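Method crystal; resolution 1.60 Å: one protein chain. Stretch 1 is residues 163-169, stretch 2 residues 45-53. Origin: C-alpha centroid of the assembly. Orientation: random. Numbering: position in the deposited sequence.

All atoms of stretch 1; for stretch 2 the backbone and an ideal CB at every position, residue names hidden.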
ATOM      1  N   LEU A 163      -4.813 -12.781  14.985  1.00 23.39           N
ATOM      2  CA  LEU A 163      -5.970 -11.956  14.646  1.00 18.58           C
ATOM      3  C   LEU A 163      -7.189 -12.375  15.453  1.00 19.45           C
ATOM      4  O   LEU A 163      -7.821 -11.541  16.100  1.00 20.49           O
ATOM      5  CB  LEU A 163      -6.302 -12.055  13.151  1.00 17.40           C
ATOM      6  CG  LEU A 163      -7.620 -11.362  12.761  1.00 17.45           C
ATOM      7  CD1 LEU A 163      -7.604  -9.868  13.069  1.00 17.93           C
ATOM      8  CD2 LEU A 163      -7.922 -11.603  11.285  1.00 16.57           C
ATOM      9  N   LEU A 164      -7.508 -13.667  15.426  1.00 19.62           N
ATOM     10  CA  LEU A 164      -8.637 -14.188  16.202  1.00 20.74           C
ATOM     11  C   LEU A 164      -8.515 -13.870  17.700  1.00 22.12           C
ATOM     12  O   LEU A 164      -9.503 -13.504  18.336  1.00 23.16           O
ATOM     13  CB  LEU A 164      -8.824 -15.690  15.969  1.00 21.04           C
ATOM     14  CG  LEU A 164      -9.953 -16.384  16.746  1.00 25.37           C
ATOM     15  CD1 LEU A 164     -11.291 -15.668  16.563  1.00 22.62           C
ATOM     16  CD2 LEU A 164     -10.068 -17.842  16.308  1.00 28.45           C
ATOM     17  N   ALA A 165      -7.309 -13.985  18.252  1.00 22.52           N
ATOM     18  CA  ALA A 165      -7.087 -13.679  19.668  1.00 24.05           C
ATOM     19  C   ALA A 165      -7.324 -12.199  19.974  1.00 24.15           C
ATOM     20  O   ALA A 165      -7.879 -11.852  21.021  1.00 30.05           O
ATOM     21  CB  ALA A 165      -5.678 -14.095  20.097  1.00 26.28           C
ATOM     22  N   SER A 166      -6.900 -11.341  19.048  1.00 23.00           N
ATOM     23  CA  SER A 166      -7.056  -9.894  19.165  1.00 23.22           C
ATOM     24  C   SER A 166      -8.540  -9.535  19.134  1.00 23.41           C
ATOM     25  O   SER A 166      -9.008  -8.703  19.912  1.00 24.47           O
ATOM     26  CB  SER A 166      -6.303  -9.190  18.027  1.00 24.86           C
ATOM     27  OG  SER A 166      -6.568  -7.799  18.013  1.00 31.33           O
ATOM     28  N   ILE A 167      -9.280 -10.176  18.239  1.00 22.59           N
ATOM     29  CA  ILE A 167     -10.720  -9.964  18.163  1.00 23.87           C
ATOM     30  C   ILE A 167     -11.421 -10.474  19.426  1.00 30.07           C
ATOM     31  O   ILE A 167     -12.327  -9.817  19.945  1.00 31.90           O
ATOM     32  CB  ILE A 167     -11.325 -10.625  16.910  1.00 22.09           C
ATOM     33  CG1 ILE A 167     -10.656 -10.075  15.647  1.00 23.10           C
ATOM     34  CG2 ILE A 167     -12.811 -10.385  16.848  1.00 22.85           C
ATOM     35  CD1 ILE A 167     -11.098 -10.733  14.357  1.00 20.13           C
ATOM     36  N   GLN A 168     -10.993 -11.628  19.935  1.00 28.49           N
ATOM     37  CA  GLN A 168     -11.559 -12.171  21.176  1.00 32.06           C
ATOM     38  C   GLN A 168     -11.308 -11.252  22.374  1.00 35.34           C
ATOM     39  O   GLN A 168     -12.169 -11.098  23.249  1.00 29.91           O
ATOM     40  CB  GLN A 168     -10.995 -13.561  21.482  1.00 36.29           C
ATOM     41  CG  GLN A 168     -11.546 -14.690  20.629  1.00 42.23           C
ATOM     42  CD  GLN A 168     -11.180 -16.055  21.192  1.00 51.10           C
ATOM     43  OE1 GLN A 168     -12.017 -16.955  21.275  1.00 57.11           O
ATOM     44  NE2 GLN A 168      -9.925 -16.207  21.596  1.00 51.85           N
ATOM     45  N   LYS A 169     -10.125 -10.650  22.426  1.00 31.09           N
ATOM     46  CA  LYS A 169      -9.812  -9.701  23.487  1.00 30.44           C
ATOM     47  C   LYS A 169     -10.577  -8.387  23.323  1.00 32.76           C
ATOM     48  O   LYS A 169     -11.135  -7.860  24.291  1.00 36.39           O
ATOM     49  CB  LYS A 169      -8.310  -9.424  23.549  1.00 33.11           C
ATOM     50  CG  LYS A 169      -7.931  -8.389  24.599  1.00 39.31           C
ATOM     51  CD  LYS A 169      -6.422  -8.242  24.729  1.00 41.78           C
ATOM     52  CE  LYS A 169      -6.063  -7.273  25.849  1.00 51.69           C
ATOM     53  NZ  LYS A 169      -4.586  -7.144  26.019  1.00 55.96           N
ATOM     54  N   UNK A  45     -13.325 -23.782  15.876  1.00 32.26           N
ATOM     55  CA  UNK A  45     -12.671 -24.554  16.930  1.00 32.83           C
ATOM     56  C   UNK A  45     -12.888 -23.914  18.299  1.00 36.94           C
ATOM     57  O   UNK A  45     -12.935 -24.605  19.321  1.00 35.94           O
ATOM     58  CB  UNK A  45     -11.174 -24.683  16.642  1.00 32.83           C
ATOM     59  N   UNK A  46     -13.021 -22.589  18.306  1.00 34.03           N
ATOM     60  CA  UNK A  46     -13.238 -21.833  19.532  1.00 33.47           C
ATOM     61  C   UNK A  46     -14.721 -21.743  19.861  1.00 31.40           C
ATOM     62  O   UNK A  46     -15.097 -21.166  20.876  1.00 38.38           O
ATOM     63  CB  UNK A  46     -12.639 -20.431  19.408  1.00 33.47           C
ATOM     64  N   UNK A  47     -15.560 -22.316  19.003  1.00 30.71           N
ATOM     65  CA  UNK A  47     -16.999 -22.257  19.192  1.00 30.32           C
ATOM     66  C   UNK A  47     -17.554 -20.865  18.944  1.00 32.28           C
ATOM     67  O   UNK A  47     -18.443 -20.402  19.661  1.00 35.65           O
ATOM     68  CB  UNK A  47     -17.361 -22.715  20.606  1.00 30.32           C
ATOM     69  N   UNK A  48     -17.030 -20.188  17.923  1.00 28.82           N
ATOM     70  CA  UNK A  48     -17.460 -18.824  17.645  1.00 26.84           C
ATOM     71  C   UNK A  48     -18.166 -18.678  16.303  1.00 26.81           C
ATOM     72  O   UNK A  48     -18.322 -17.559  15.803  1.00 27.85           O
ATOM     73  CB  UNK A  48     -16.253 -17.885  17.689  1.00 26.84           C
ATOM     74  N   UNK A  49     -18.607 -19.801  15.733  1.00 31.26           N
ATOM     75  CA  UNK A  49     -19.327 -19.787  14.458  1.00 36.41           C
ATOM     76  C   UNK A  49     -20.570 -18.903  14.487  1.00 34.46           C
ATOM     77  O   UNK A  49     -21.005 -18.412  13.451  1.00 40.82           O
ATOM     78  CB  UNK A  49     -19.727 -21.213  14.073  1.00 36.41           C
ATOM     79  N   UNK A  50     -21.139 -18.704  15.671  1.00 33.10           N
ATOM     80  CA  UNK A  50     -22.346 -17.912  15.805  1.00 38.04           C
ATOM     81  C   UNK A  50     -22.089 -16.444  16.089  1.00 37.38           C
ATOM     82  O   UNK A  50     -23.034 -15.663  16.241  1.00 38.08           O
ATOM     83  CB  UNK A  50     -23.218 -18.496  16.918  1.00 38.04           C
ATOM     84  N   UNK A  51     -20.816 -16.064  16.166  1.00 29.61           N
ATOM     85  CA  UNK A  51     -20.451 -14.692  16.516  1.00 35.30           C
ATOM     86  C   UNK A  51     -19.557 -14.013  15.484  1.00 33.95           C
ATOM     87  O   UNK A  51     -19.614 -12.796  15.312  1.00 33.22           O
ATOM     88  CB  UNK A  51     -19.747 -14.681  17.874  1.00 35.30           C
ATOM     89  N   UNK A  52     -18.718 -14.794  14.809  1.00 29.25           N
ATOM     90  CA  UNK A  52     -17.799 -14.240  13.816  1.00 23.97           C
ATOM     91  C   UNK A  52     -18.036 -14.814  12.415  1.00 24.94           C
ATOM     92  O   UNK A  52     -18.145 -16.027  12.247  1.00 26.86           O
ATOM     93  CB  UNK A  52     -16.354 -14.504  14.243  1.00 23.97           C
ATOM     94  N   UNK A  53     -18.109 -13.935  11.416  1.00 22.42           N
ATOM     95  CA  UNK A  53     -18.268 -14.352  10.031  1.00 24.64           C
ATOM     96  C   UNK A  53     -17.120 -13.794   9.192  1.00 19.48           C
ATOM     97  O   UNK A  53     -16.742 -12.634   9.354  1.00 20.97           O
ATOM     98  CB  UNK A  53     -19.618 -13.892   9.477  1.00 24.64           C
TER

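Stretch 1 is one continuous run of helix, with Ile167 N, Gln168 N and Lys169 N each bonded to the carbonyl four residues back. Of its side chains, Leu164, Ile167 and Gln168 point toward stretch 2, so the surface on offer is two branched aliphatic groups with an amide beside them.

Position 45 has helical phi/psi (-62/-30), its CA-to-CB bond runs sideways, and nothing of stretch 1 lies within 5.5 Å of the ideal CB. Almost any helix-compatible residue would do. It is Lys45, whose end leads away.

Position 46 is the one place where the ideal CB itself comes near the helix, 4.0 Å from Gln168 OE1 and 4.8 Å from Leu164 CD2. An amide oxygen next to a methyl invites a side chain with an aliphatic stem and perhaps a polar end: lysine, arginine, glutamine or methionine are all plausible. The residue is Lys46. Chi1 is m, which puts CG 4.0 Å from Leu164 CD2; chi2, also m, bends the chain beyond it. Its CB lies 4.0 Å from Gln168 OE1, a packing distance; no hydrogen bond joins the two stretches, so Lys46 contributes its methylenes.

At position 47, phi/psi of 71/40 favours glycine by itself, although asparagine also tolerates this region. Gly47 is the deposited residue; it is the first to leave helical angles and closes the preceding helix as a Schellman motif.

Position 48 points toward stretch 1, but its ideal CB has nothing of the helix within 5.5 Å. A side chain must therefore extend to reach Leu164 and Gln168; leucine, methionine or isoleucine would suit the methyls, and a longer polar group could address the amide. Leu48, with chi1 m and chi2 t, places CD1 4.2 Å from Leu164 CD1 and only 3.2 Å from Gln168 OE1, a tight carbon-oxygen contact with no hydrogen bond.

Positions 49 and 50 are out of reach of the helix, and the backbone sets only loose limits. Position 49 (phi/psi -57/-26) could hold many polar residues and is Glu49. Position 50 (-92/1) has a negative phi and room for a CB, so the choice is not forced; it is Gly50.

Position 51 is also out of reach, and its backbone N is bonded to the carbonyl O of position 48 at 2.9 Å, a tie that any residue but proline could make. It is Lys51, whose NZ is hydrogen-bonded elsewhere in the structure.

Position 52 has extended angles (-119/132), and its CB points toward the methyls of Leu164 and Ile167, again from beyond 5.5 Å. Beta-branched isoleucine or valine fits the backbone, while isoleucine, leucine or methionine has more reach. Ile52, m then t, sends CD1 to 3.7 Å from Leu164 CD1 and 4.2 Å from Ile167 CG2, so a single methyl touches both helix residues.

Position 53 continues the strand (-123/138) beyond the helix's reach, leaving the choice open. It is Lys53, with chi1 through chi4 all t.

Stretch 2 (45-53) KKGLEGKIK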
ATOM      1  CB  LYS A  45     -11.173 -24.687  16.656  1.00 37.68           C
ATOM      2  CG  LYS A  45     -10.810 -25.706  15.583  1.00 40.80           C
ATOM      3  CD  LYS A  45      -9.302 -25.772  15.391  1.00 43.19           C
ATOM      4  CE  LYS A  45      -8.910 -26.715  14.261  1.00 48.13           C
ATOM      5  NZ  LYS A  45      -7.542 -26.407  13.731  1.00 48.65           N
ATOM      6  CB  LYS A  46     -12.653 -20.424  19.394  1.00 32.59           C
ATOM      7  CG  LYS A  46     -11.160 -20.392  19.137  1.00 35.00           C
ATOM      8  CD  LYS A  46     -10.363 -20.537  20.421  1.00 42.28           C
ATOM      9  CE  LYS A  46      -8.889 -20.257  20.167  1.00 46.26           C
ATOM     10  NZ  LYS A  46      -8.069 -20.307  21.408  1.00 48.05           N
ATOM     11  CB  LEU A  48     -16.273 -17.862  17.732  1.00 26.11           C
ATOM     12  CG  LEU A  48     -15.678 -17.738  19.139  1.00 28.69           C
ATOM     13  CD1 LEU A  48     -14.331 -17.061  19.056  1.00 33.46           C
ATOM     14  CD2 LEU A  48     -16.600 -16.967  20.079  1.00 29.48           C
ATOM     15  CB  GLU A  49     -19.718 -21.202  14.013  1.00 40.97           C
ATOM     16  CG  GLU A  49     -18.563 -22.051  13.525  1.00 50.23           C
ATOM     17  CD  GLU A  49     -18.833 -22.729  12.182  1.00 55.49           C
ATOM     18  OE1 GLU A  49     -19.700 -23.630  12.126  1.00 50.68           O
ATOM     19  OE2 GLU A  49     -18.170 -22.358  11.182  1.00 58.16           O
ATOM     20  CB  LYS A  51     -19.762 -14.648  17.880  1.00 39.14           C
ATOM     21  CG  LYS A  51     -19.462 -13.239  18.373  1.00 44.77           C
ATOM     22  CD  LYS A  51     -20.737 -12.422  18.501  1.00 42.78           C
ATOM     23  CE  LYS A  51     -20.455 -10.974  18.850  1.00 42.52           C
ATOM     24  NZ  LYS A  51     -21.634 -10.268  19.428  1.00 32.92           N
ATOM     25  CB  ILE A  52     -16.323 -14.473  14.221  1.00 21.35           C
ATOM     26  CG1 ILE A  52     -16.047 -13.878  15.599  1.00 26.17           C
ATOM     27  CG2 ILE A  52     -15.383 -13.870  13.193  1.00 31.81           C
ATOM     28  CD1 ILE A  52     -14.620 -14.097  16.073  1.00 32.41           C
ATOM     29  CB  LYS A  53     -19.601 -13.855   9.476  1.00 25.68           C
ATOM     30  CG  LYS A  53     -19.967 -14.499   8.153  1.00 34.40           C
ATOM     31  CD  LYS A  53     -21.318 -14.028   7.639  1.00 42.76           C
ATOM     32  CE  LYS A  53     -21.651 -14.683   6.305  1.00 44.13           C
ATOM     33  NZ  LYS A  53     -23.019 -14.319   5.836  1.00 46.71           N
TER
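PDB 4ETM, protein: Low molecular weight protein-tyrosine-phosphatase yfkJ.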